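PDB 3HDQ: UDP-galactopyranose mutase from Deinococcus radiodurans, which probably catalyses the interconversion of UDP-galactopyranose and UDP-galactofuranose, using FAD as its cofactor. Local coordinates for residues A[174-179]-A[194-199]; A[118-121]-A[127-130]; A[200-205]-A[209-214]. All coordinates share one frame; numbering follows the deposited sequence.

In the fold
The contacts follow one another along the chain in the order 2, 1, 3, their centres about 15 to 16 Å apart. Contact 2 joins edge strand 118-122 of the mixed sheet to helix 126-133. Contact 1 packs helix 159-184 against the loop that follows it, and contact 3 lies further along that loop, before strand 214-218. They meet directly: Phe175 packs on Thr128, Val199 on Tyr209, and Asp127 forms a salt bridge with Arg205. Contacts 1 and 3 hold UDP-galactose, the first at uracil, ribose and diphosphate, the second at diphosphate and galactose; contact 2 does not touch the ligand, the Leu120 side chain being about 10 Å from it at nearest atoms, but adjoins the pocket through Phe175.

Contact 1: A[174-179]-A[194-199]; sequences KFFRGY and SVTARV. With GDU (galactose-uridine-5'-diphosphate), chain K.
Phe176 on the helix packs its ring against Thr196 and Val199, a threonine methyl and a branched apolar side chain suited to an aromatic. Its CE1 lies 4.1 Å from Val199 CB, which sits at the ring's edge, while CD1 is 4.1 Å from Thr196 CB on an oblique approach. With CG anti to the carbonyl carbon (chi1 -72°), the inclined Phe176 ring brings CD1 and CE1 toward one face of the uracil, CD1 3.2 Å from GDU O2. Tyr179, one turn on, covers the opposite face, leaving the base between the two: GDU C4 stands 3.7 Å above the tyrosine plane, offset toward the rim. Replacing Tyr179 by alanine would strip the ring from this face and is likely to leave the base freer to shift. The base is also read through the backbone, because GDU N3 donates to Phe175 O at 2.9 Å and 154°. The helix widens into a pi-type turn at 174-177. Segment 194-199 belongs to the loop after helix 159-184, consistent with the mobile loop that closes over the nucleotide in bacterial mutases. Its Arg198 grips one phosphate oxygen twice, NE to GDU O2A at 2.9 Å and NH2 to GDU O2A at 3.0 Å, with the oxygen at the guanidinium edge; arginine suits a site facing a diphosphate. Further out, Asn372 accepts from Arg198 NH2 and Tyr370 makes a cation-pi contact with the guanidinium. Thr196 turns its methyl toward the ligand and Phe176, while OG1 is hydrogen-bonded to Ser159 O at the start of helix 159-184.

Contact 2: A[118-121]-A[127-130]; sequences QLLP and DTVN
Thr128 and Pro121 make the close part of this contact. The threonine hydroxyl OG1 donates to Pro121 O over 2.7 Å, meeting the carbonyl at a C=O...donor angle of 126° and tilted 27° from its plane. Thr128 OG1 also lies 3.4 Å from Pro121 CB, and the two side chains run past each other in opposite directions. Thr128 places OG1 beside its own backbone N (chi1 -55°), which leaves CG2 anti to that nitrogen and directed at apolar neighbours. This methyl lies 4.2 Å from Leu120 CB and also packs on the ring of Phe175. A threonine therefore serves two purposes in a buried spot: its hydroxyl satisfies a carbonyl and its methyl joins the hydrophobic layer. Proline suits its place too, since it has no backbone N-H to satisfy while its ring fills space against the helix.

The flanks are looser and more polar. Asp127 only skirts the contact and is partly exposed; its OD1 pairs instead with Arg205 NH2 in a salt bridge. Gln118, at the other end, is partly exposed as well and sends NE2 to Arg131 O.

Strand 118-122 is an outermost strand of the mixed sheet, paired antiparallel with 111-115 through Leu120 and Ala113. In the short connection between the segments, Asn125 OD1 accepts from Thr128 N in the first turn of the helix. Helix 126-133 folds back onto the strand through Leu132 and Arg131, while Val129 faces helix 139-149.

Contact 3: A[200-205]-A[209-214]; sequences PTRTNR and YFADTY. With GDU (galactose-uridine-5'-diphosphate), chain K.
Tyr209 meets Arg202 through its backbone: the guanidinium NH2 of Arg202 comes to 4.0 Å from Tyr209 O, too far for a hydrogen bond. Tyr209 CB points away from 200-205. With CG anti to the backbone N (chi1 -156°), the side chain hydrogen-bonds through OH to GDU O1A at 2.5 Å, a length to be doubted and no sign of unusual strength, this phosphate oxygen lying in the ring plane at its edge. Tyrosine suits the position, having a flat body for the pocket wall and a donor at its far end.

Phe210 follows, and its carbonyl carbon lies near the guanidinium plane at the edge, 4.1 Å from Arg202 NH2. Tyr209 CB covers one face of the Phe210 ring, above its centre. The rim points at the sugar: CZ is 3.1 Å from GDU O4', and GDU O3' lies in the ring plane. The ring also stacks with His88 and comes to about 5 Å from the bound FAD, consistent with a place between the galactose and the flavin cofactor.

Ala211 then brings CB to 4.1 Å from Arg202 NH2; its small side chain is consistent with the close approach of the extended arginine. Asp212 OD1 is hydrogen-bonded to His88 ND1, and Tyr214, its ring stacked with Phe95, begins strand 214-218.

Arg202 takes its polar grip from the bend between the segments, with NH1 bonded to Arg208 O. No polar bond joins the two segments; the charge may add a weak attraction to Tyr209 O, while the firm bonds of Arg202 and Tyr209 go to the bend and the phosphate.

Contact 1: A[174-179]-A[194-199]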
loop_
_atom_site.group_PDB
_atom_site.type_symbol
_atom_site.label_atom_id
_atom_site.label_comp_id
_atom_site.label_asym_id
_atom_site.label_seq_id
_atom_site.Cartn_x
_atom_site.Cartn_y
_atom_site.Cartn_z
ATOM N N LYS A 174 37.977 7.798 -16.570
ATOM C CA LYS A 174 37.027 6.984 -17.319
ATOM C C LYS A 174 35.833 6.473 -16.514
ATOM O O LYS A 174 34.736 6.359 -17.057
ATOM C CB LYS A 174 37.748 5.841 -18.044
ATOM C CG LYS A 174 38.064 6.210 -19.475
ATOM C CD LYS A 174 39.187 5.407 -20.083
ATOM C CE LYS A 174 39.494 5.954 -21.484
ATOM N NZ LYS A 174 40.935 5.811 -21.848
ATOM N N PHE A 175 36.047 6.189 -15.230
ATOM C CA PHE A 175 35.004 5.604 -14.388
ATOM C C PHE A 175 34.488 6.531 -13.269
ATOM O O PHE A 175 33.320 6.448 -12.891
ATOM C CB PHE A 175 35.484 4.271 -13.788
ATOM C CG PHE A 175 35.646 3.169 -14.806
ATOM C CD1 PHE A 175 36.808 3.057 -15.551
ATOM C CD2 PHE A 175 34.630 2.246 -15.017
ATOM C CE1 PHE A 175 36.949 2.055 -16.493
ATOM C CE2 PHE A 175 34.770 1.241 -15.961
ATOM C CZ PHE A 175 35.926 1.149 -16.702
ATOM N N PHE A 176 35.350 7.403 -12.738
ATOM C CA PHE A 176 34.991 8.189 -11.552
ATOM C C PHE A 176 34.753 9.688 -11.739
ATOM O O PHE A 176 33.749 10.215 -11.246
ATOM C CB PHE A 176 35.997 7.960 -10.424
ATOM C CG PHE A 176 35.876 6.616 -9.797
ATOM C CD1 PHE A 176 35.026 6.416 -8.727
ATOM C CD2 PHE A 176 36.584 5.541 -10.302
ATOM C CE1 PHE A 176 34.906 5.175 -8.158
ATOM C CE2 PHE A 176 36.464 4.293 -9.740
ATOM C CZ PHE A 176 35.626 4.108 -8.670
ATOM N N ARG A 177 35.664 10.374 -12.425
ATOM C CA ARG A 177 35.567 11.825 -12.531
ATOM C C ARG A 177 34.222 12.283 -13.079
ATOM O O ARG A 177 33.515 13.056 -12.427
ATOM C CB ARG A 177 36.696 12.415 -13.370
ATOM C CG ARG A 177 36.722 13.946 -13.319
ATOM C CD ARG A 177 37.866 14.540 -14.114
ATOM N NE ARG A 177 37.862 14.065 -15.494
ATOM C CZ ARG A 177 38.427 14.715 -16.509
ATOM N NH1 ARG A 177 39.035 15.880 -16.298
ATOM N NH2 ARG A 177 38.374 14.209 -17.736
ATOM N N GLY A 178 33.873 11.813 -14.272
ATOM C CA GLY A 178 32.624 12.208 -14.907
ATOM C C GLY A 178 31.373 11.854 -14.100
ATOM O O GLY A 178 30.441 12.654 -14.003
ATOM N N TYR A 179 31.350 10.652 -13.526
ATOM C CA TYR A 179 30.189 10.190 -12.767
ATOM C C TYR A 179 29.975 11.082 -11.549
ATOM O O TYR A 179 28.863 11.581 -11.302
ATOM C CB TYR A 179 30.383 8.739 -12.313
ATOM C CG TYR A 179 29.151 8.134 -11.686
ATOM C CD1 TYR A 179 28.339 7.271 -12.412
ATOM C CD2 TYR A 179 28.784 8.437 -10.372
ATOM C CE1 TYR A 179 27.201 6.717 -11.854
ATOM C CE2 TYR A 179 27.644 7.890 -9.804
ATOM C CZ TYR A 179 26.861 7.024 -10.552
ATOM O OH TYR A 179 25.735 6.463 -10.014
ATOM N N SER A 194 35.772 9.479 1.362
ATOM C CA SER A 194 34.851 8.391 1.704
ATOM C C SER A 194 33.751 8.146 0.666
ATOM O O SER A 194 33.099 7.107 0.688
ATOM C CB SER A 194 34.215 8.649 3.069
ATOM O OG SER A 194 33.390 9.802 3.011
ATOM N N VAL A 195 33.535 9.112 -0.216
ATOM C CA VAL A 195 32.499 9.005 -1.232
ATOM C C VAL A 195 32.918 8.020 -2.325
ATOM O O VAL A 195 32.232 7.025 -2.549
ATOM C CB VAL A 195 32.154 10.387 -1.840
ATOM C CG1 VAL A 195 31.215 10.240 -3.023
ATOM C CG2 VAL A 195 31.542 11.280 -0.773
ATOM N N THR A 196 34.047 8.273 -2.986
ATOM C CA THR A 196 34.523 7.344 -4.011
ATOM C C THR A 196 35.141 6.075 -3.412
ATOM O O THR A 196 35.137 5.030 -4.058
ATOM C CB THR A 196 35.507 7.992 -5.007
ATOM O OG1 THR A 196 36.676 8.431 -4.313
ATOM C CG2 THR A 196 34.854 9.167 -5.719
ATOM N N ALA A 197 35.658 6.165 -2.189
ATOM C CA ALA A 197 36.147 4.991 -1.476
ATOM C C ALA A 197 35.052 3.942 -1.264
ATOM O O ALA A 197 35.347 2.797 -0.921
ATOM C CB ALA A 197 36.761 5.384 -0.128
ATOM N N ARG A 198 33.794 4.331 -1.454
ATOM C CA ARG A 198 32.684 3.379 -1.379
ATOM C C ARG A 198 32.817 2.246 -2.392
ATOM O O ARG A 198 32.342 1.137 -2.162
ATOM C CB ARG A 198 31.341 4.084 -1.594
ATOM C CG ARG A 198 30.814 4.811 -0.367
ATOM C CD ARG A 198 29.595 5.685 -0.701
ATOM N NE ARG A 198 28.422 4.925 -1.145
ATOM C CZ ARG A 198 27.504 4.408 -0.329
ATOM N NH1 ARG A 198 27.628 4.545 0.984
ATOM N NH2 ARG A 198 26.468 3.740 -0.822
ATOM N N VAL A 199 33.450 2.536 -3.522
ATOM C CA VAL A 199 33.599 1.552 -4.577
ATOM C C VAL A 199 35.035 1.056 -4.629
ATOM O O VAL A 199 35.896 1.683 -5.231
ATOM C CB VAL A 199 33.211 2.150 -5.943
ATOM C CG1 VAL A 199 33.280 1.097 -7.027
ATOM C CG2 VAL A 199 31.819 2.787 -5.866
HETATM N N1 GDU K . 31.141 6.290 -8.429
HETATM C C2 GDU K . 31.523 6.488 -9.604
HETATM N N3 GDU K . 31.400 5.915 -10.724
HETATM C C4 GDU K . 30.655 4.798 -10.664
HETATM C C5 GDU K . 30.108 4.400 -9.345
HETATM C C6 GDU K . 30.371 5.175 -8.275
HETATM O O2 GDU K . 32.290 7.679 -9.713
HETATM O O4 GDU K . 30.411 4.142 -11.674
HETATM C C1D GDU K . 31.424 7.164 -7.326
HETATM C C2D GDU K . 30.549 8.428 -7.147
HETATM O O2D GDU K . 31.235 9.476 -6.474
HETATM C C3D GDU K . 29.409 7.862 -6.325
HETATM C C4D GDU K . 30.226 7.066 -5.308
HETATM O O4D GDU K . 31.329 6.523 -6.040
HETATM O O3D GDU K . 28.625 8.900 -5.744
HETATM C C5D GDU K . 29.447 6.119 -4.408
HETATM O O5D GDU K . 28.886 5.156 -5.319
HETATM P PA GDU K . 27.490 4.431 -5.045
HETATM O O1A GDU K . 27.375 3.289 -5.995
HETATM O O2A GDU K . 27.511 3.914 -3.667
HETATM O O3A GDU K . 26.283 5.417 -5.352
HETATM P PB GDU K . 24.870 5.284 -4.651
HETATM O O1B GDU K . 24.144 6.432 -5.245
HETATM O O2B GDU K . 24.830 5.457 -3.178
HETATM O O3B GDU K . 24.059 3.966 -5.079
HETATM C "C1'" GDU K . 22.934 3.267 -4.511
HETATM C "C2'" GDU K . 23.441 2.308 -3.414
HETATM C "C3'" GDU K . 24.622 1.532 -4.042
HETATM C "C4'" GDU K . 24.040 0.596 -5.144
HETATM C "C5'" GDU K . 23.183 1.451 -6.119
HETATM C "C6'" GDU K . 22.316 0.603 -7.091
HETATM O "O2'" GDU K . 23.784 3.014 -2.207
HETATM O "O3'" GDU K . 25.316 0.808 -3.001
HETATM O "O4'" GDU K . 23.247 -0.419 -4.493
HETATM O "O5'" GDU K . 22.329 2.498 -5.579
HETATM O "O6'" GDU K . 22.917 0.468 -8.401
#

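Contact 2: A[118-121]-A[127-130]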
loop_
_atom_site.group_PDB
_atom_site.type_symbol
_atom_site.label_atom_id
_atom_site.label_comp_id
_atom_site.label_asym_id
_atom_site.label_seq_id
_atom_site.Cartn_x
_atom_site.Cartn_y
_atom_site.Cartn_z
ATOM N N GLN A 118 31.455 0.204 -24.416
ATOM C CA GLN A 118 31.367 -1.157 -23.912
ATOM C C GLN A 118 30.705 -1.151 -22.546
ATOM O O GLN A 118 30.738 -0.141 -21.841
ATOM C CB GLN A 118 32.764 -1.744 -23.730
ATOM C CG GLN A 118 33.611 -1.795 -24.964
ATOM C CD GLN A 118 35.087 -1.898 -24.615
ATOM O OE1 GLN A 118 35.820 -0.915 -24.705
ATOM N NE2 GLN A 118 35.519 -3.078 -24.180
ATOM N N LEU A 119 30.143 -2.292 -22.157
ATOM C CA LEU A 119 29.632 -2.470 -20.799
ATOM C C LEU A 119 30.632 -3.261 -19.961
ATOM O O LEU A 119 30.846 -4.453 -20.178
ATOM C CB LEU A 119 28.260 -3.142 -20.815
ATOM C CG LEU A 119 27.200 -2.305 -21.532
ATOM C CD1 LEU A 119 25.870 -3.059 -21.622
ATOM C CD2 LEU A 119 27.029 -0.957 -20.832
ATOM N N LEU A 120 31.245 -2.573 -19.006
ATOM C CA LEU A 120 32.363 -3.115 -18.250
ATOM C C LEU A 120 32.041 -3.163 -16.769
ATOM O O LEU A 120 31.374 -2.279 -16.263
ATOM C CB LEU A 120 33.597 -2.228 -18.480
ATOM C CG LEU A 120 34.627 -2.621 -19.546
ATOM C CD1 LEU A 120 34.036 -3.566 -20.584
ATOM C CD2 LEU A 120 35.220 -1.375 -20.200
ATOM N N PRO A 121 32.550 -4.180 -16.058
ATOM C CA PRO A 121 32.291 -4.283 -14.622
ATOM C C PRO A 121 32.798 -3.069 -13.844
ATOM O O PRO A 121 33.927 -2.608 -14.055
ATOM C CB PRO A 121 33.090 -5.528 -14.204
ATOM C CG PRO A 121 33.324 -6.286 -15.464
ATOM C CD PRO A 121 33.413 -5.270 -16.547
ATOM N N ASP A 127 38.964 -8.125 -15.249
ATOM C CA ASP A 127 38.276 -8.190 -16.540
ATOM C C ASP A 127 38.035 -6.792 -17.088
ATOM O O ASP A 127 38.117 -6.572 -18.299
ATOM C CB ASP A 127 36.934 -8.942 -16.427
ATOM C CG ASP A 127 37.105 -10.392 -15.989
ATOM O OD1 ASP A 127 37.980 -11.085 -16.538
ATOM O OD2 ASP A 127 36.354 -10.846 -15.101
ATOM N N THR A 128 37.726 -5.849 -16.199
ATOM C CA THR A 128 37.524 -4.460 -16.620
ATOM C C THR A 128 38.762 -3.908 -17.334
ATOM O O THR A 128 38.665 -3.301 -18.404
ATOM C CB THR A 128 37.211 -3.526 -15.433
ATOM O OG1 THR A 128 36.083 -4.027 -14.704
ATOM C CG2 THR A 128 36.902 -2.136 -15.941
ATOM N N VAL A 129 39.922 -4.104 -16.723
ATOM C CA VAL A 129 41.177 -3.634 -17.301
ATOM C C VAL A 129 41.513 -4.376 -18.611
ATOM O O VAL A 129 41.777 -3.749 -19.636
ATOM C CB VAL A 129 42.330 -3.767 -16.289
ATOM C CG1 VAL A 129 43.661 -3.371 -16.927
ATOM C CG2 VAL A 129 42.034 -2.921 -15.049
ATOM N N ASN A 130 41.496 -5.705 -18.575
ATOM C CA ASN A 130 41.755 -6.468 -19.780
ATOM C C ASN A 130 40.838 -6.048 -20.929
ATOM O O ASN A 130 41.296 -5.805 -22.033
ATOM C CB ASN A 130 41.662 -7.973 -19.498
ATOM C CG ASN A 130 42.893 -8.504 -18.757
ATOM O OD1 ASN A 130 43.958 -7.881 -18.778
ATOM N ND2 ASN A 130 42.750 -9.654 -18.103
#

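Contact 3: A[200-205]-A[209-214]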
loop_
_atom_site.group_PDB
_atom_site.type_symbol
_atom_site.label_atom_id
_atom_site.label_comp_id
_atom_site.label_asym_id
_atom_site.label_seq_id
_atom_site.Cartn_x
_atom_site.Cartn_y
_atom_site.Cartn_z
ATOM N N PRO A 200 35.292 -0.107 -4.031
ATOM C CA PRO A 200 36.677 -0.586 -3.969
ATOM C C PRO A 200 37.198 -0.976 -5.358
ATOM O O PRO A 200 36.408 -1.370 -6.218
ATOM C CB PRO A 200 36.539 -1.833 -3.105
ATOM C CG PRO A 200 35.217 -2.442 -3.619
ATOM C CD PRO A 200 34.323 -1.216 -3.878
ATOM N N THR A 201 38.500 -0.847 -5.585
ATOM C CA THR A 201 39.116 -1.416 -6.778
ATOM C C THR A 201 39.598 -2.821 -6.482
ATOM O O THR A 201 40.074 -3.101 -5.394
ATOM C CB THR A 201 40.275 -0.571 -7.320
ATOM O OG1 THR A 201 40.806 0.245 -6.264
ATOM C CG2 THR A 201 39.781 0.314 -8.483
ATOM N N ARG A 202 39.449 -3.711 -7.454
ATOM C CA ARG A 202 39.781 -5.110 -7.249
ATOM C C ARG A 202 40.845 -5.569 -8.222
ATOM O O ARG A 202 40.912 -5.080 -9.350
ATOM C CB ARG A 202 38.535 -5.976 -7.420
ATOM C CG ARG A 202 37.385 -5.557 -6.528
ATOM C CD ARG A 202 36.192 -6.459 -6.734
ATOM N NE ARG A 202 35.181 -6.245 -5.713
ATOM C CZ ARG A 202 33.888 -6.471 -5.901
ATOM N NH1 ARG A 202 33.454 -6.913 -7.078
ATOM N NH2 ARG A 202 33.028 -6.240 -4.920
ATOM N N THR A 203 41.668 -6.514 -7.779
ATOM C CA THR A 203 42.613 -7.190 -8.661
ATOM C C THR A 203 42.128 -8.600 -9.026
ATOM O O THR A 203 42.726 -9.258 -9.879
ATOM C CB THR A 203 44.012 -7.297 -8.031
ATOM O OG1 THR A 203 43.935 -8.058 -6.821
ATOM C CG2 THR A 203 44.567 -5.909 -7.726
ATOM N N ASN A 204 41.051 -9.061 -8.385
ATOM C CA ASN A 204 40.457 -10.354 -8.729
ATOM C C ASN A 204 39.433 -10.230 -9.865
ATOM O O ASN A 204 39.377 -9.197 -10.547
ATOM C CB ASN A 204 39.851 -11.032 -7.491
ATOM C CG ASN A 204 38.653 -10.278 -6.930
ATOM O OD1 ASN A 204 38.063 -9.445 -7.610
ATOM N ND2 ASN A 204 38.295 -10.570 -5.677
ATOM N N ARG A 205 38.623 -11.267 -10.064
ATOM C CA ARG A 205 37.601 -11.248 -11.110
ATOM C C ARG A 205 36.158 -11.205 -10.572
ATOM O O ARG A 205 35.222 -11.616 -11.250
ATOM C CB ARG A 205 37.776 -12.447 -12.040
ATOM C CG ARG A 205 39.184 -12.566 -12.619
ATOM C CD ARG A 205 39.253 -13.697 -13.632
ATOM N NE ARG A 205 38.522 -13.364 -14.850
ATOM C CZ ARG A 205 38.411 -14.179 -15.891
ATOM N NH1 ARG A 205 38.968 -15.378 -15.852
ATOM N NH2 ARG A 205 37.744 -13.798 -16.970
ATOM N N TYR A 209 28.732 -6.012 -7.138
ATOM C CA TYR A 209 28.909 -4.657 -6.688
ATOM C C TYR A 209 29.254 -4.655 -5.210
ATOM O O TYR A 209 29.948 -3.759 -4.734
ATOM C CB TYR A 209 27.662 -3.848 -6.982
ATOM C CG TYR A 209 27.934 -2.383 -7.092
ATOM C CD1 TYR A 209 28.697 -1.877 -8.134
ATOM C CD2 TYR A 209 27.429 -1.495 -6.147
ATOM C CE1 TYR A 209 28.942 -0.524 -8.233
ATOM C CE2 TYR A 209 27.672 -0.159 -6.235
ATOM C CZ TYR A 209 28.426 0.329 -7.273
ATOM O OH TYR A 209 28.654 1.679 -7.344
ATOM N N PHE A 210 28.777 -5.671 -4.491
ATOM C CA PHE A 210 29.082 -5.828 -3.072
ATOM C C PHE A 210 29.679 -7.189 -2.821
ATOM O O PHE A 210 29.293 -8.171 -3.464
ATOM C CB PHE A 210 27.816 -5.715 -2.211
ATOM C CG PHE A 210 26.944 -4.553 -2.566
ATOM C CD1 PHE A 210 25.722 -4.751 -3.194
ATOM C CD2 PHE A 210 27.346 -3.261 -2.288
ATOM C CE1 PHE A 210 24.914 -3.679 -3.538
ATOM C CE2 PHE A 210 26.539 -2.178 -2.629
ATOM C CZ PHE A 210 25.318 -2.388 -3.253
ATOM N N ALA A 211 30.583 -7.262 -1.850
ATOM C CA ALA A 211 31.172 -8.538 -1.448
ATOM C C ALA A 211 30.684 -8.970 -0.076
ATOM O O ALA A 211 31.231 -9.901 0.509
ATOM C CB ALA A 211 32.699 -8.452 -1.456
ATOM N N ASP A 212 29.658 -8.300 0.432
ATOM C CA ASP A 212 29.126 -8.598 1.759
ATOM C C ASP A 212 28.670 -10.058 1.880
ATOM O O ASP A 212 28.300 -10.688 0.883
ATOM C CB ASP A 212 27.918 -7.706 2.084
ATOM C CG ASP A 212 28.176 -6.215 1.868
ATOM O OD1 ASP A 212 27.379 -5.402 2.393
ATOM O OD2 ASP A 212 29.141 -5.838 1.178
ATOM N N THR A 213 28.661 -10.559 3.115
ATOM C CA THR A 213 28.209 -11.912 3.447
ATOM C C THR A 213 26.714 -12.196 3.171
ATOM O O THR A 213 26.362 -13.256 2.639
ATOM C CB THR A 213 28.498 -12.212 4.937
ATOM O OG1 THR A 213 29.866 -11.899 5.221
ATOM C CG2 THR A 213 28.234 -13.684 5.276
ATOM N N TYR A 214 25.844 -11.264 3.552
ATOM C CA TYR A 214 24.393 -11.425 3.372
ATOM C C TYR A 214 23.882 -10.504 2.283
ATOM O O TYR A 214 23.819 -9.290 2.471
ATOM C CB TYR A 214 23.645 -11.160 4.684
ATOM C CG TYR A 214 24.211 -11.981 5.821
ATOM C CD1 TYR A 214 25.112 -11.424 6.726
ATOM C CD2 TYR A 214 23.888 -13.329 5.960
ATOM C CE1 TYR A 214 25.654 -12.176 7.758
ATOM C CE2 TYR A 214 24.423 -14.091 6.980
ATOM C CZ TYR A 214 25.306 -13.510 7.882
ATOM O OH TYR A 214 25.847 -14.265 8.901
HETATM N N1 GDU K . 31.141 6.290 -8.429
HETATM C C2 GDU K . 31.523 6.488 -9.604
HETATM N N3 GDU K . 31.400 5.915 -10.724
HETATM C C4 GDU K . 30.655 4.798 -10.664
HETATM C C5 GDU K . 30.108 4.400 -9.345
HETATM C C6 GDU K . 30.371 5.175 -8.275
HETATM O O2 GDU K . 32.290 7.679 -9.713
HETATM O O4 GDU K . 30.411 4.142 -11.674
HETATM C C1D GDU K . 31.424 7.164 -7.326
HETATM C C2D GDU K . 30.549 8.428 -7.147
HETATM O O2D GDU K . 31.235 9.476 -6.474
HETATM C C3D GDU K . 29.409 7.862 -6.325
HETATM C C4D GDU K . 30.226 7.066 -5.308
HETATM O O4D GDU K . 31.329 6.523 -6.040
HETATM O O3D GDU K . 28.625 8.900 -5.744
HETATM C C5D GDU K . 29.447 6.119 -4.408
HETATM O O5D GDU K . 28.886 5.156 -5.319
HETATM P PA GDU K . 27.490 4.431 -5.045
HETATM O O1A GDU K . 27.375 3.289 -5.995
HETATM O O2A GDU K . 27.511 3.914 -3.667
HETATM O O3A GDU K . 26.283 5.417 -5.352
HETATM P PB GDU K . 24.870 5.284 -4.651
HETATM O O1B GDU K . 24.144 6.432 -5.245
HETATM O O2B GDU K . 24.830 5.457 -3.178
HETATM O O3B GDU K . 24.059 3.966 -5.079
HETATM C "C1'" GDU K . 22.934 3.267 -4.511
HETATM C "C2'" GDU K . 23.441 2.308 -3.414
HETATM C "C3'" GDU K . 24.622 1.532 -4.042
HETATM C "C4'" GDU K . 24.040 0.596 -5.144
HETATM C "C5'" GDU K . 23.183 1.451 -6.119
HETATM C "C6'" GDU K . 22.316 0.603 -7.091
HETATM O "O2'" GDU K . 23.784 3.014 -2.207
HETATM O "O3'" GDU K . 25.316 0.808 -3.001
HETATM O "O4'" GDU K . 23.247 -0.419 -4.493
HETATM O "O5'" GDU K . 22.329 2.498 -5.579
HETATM O "O6'" GDU K . 22.917 0.468 -8.401
#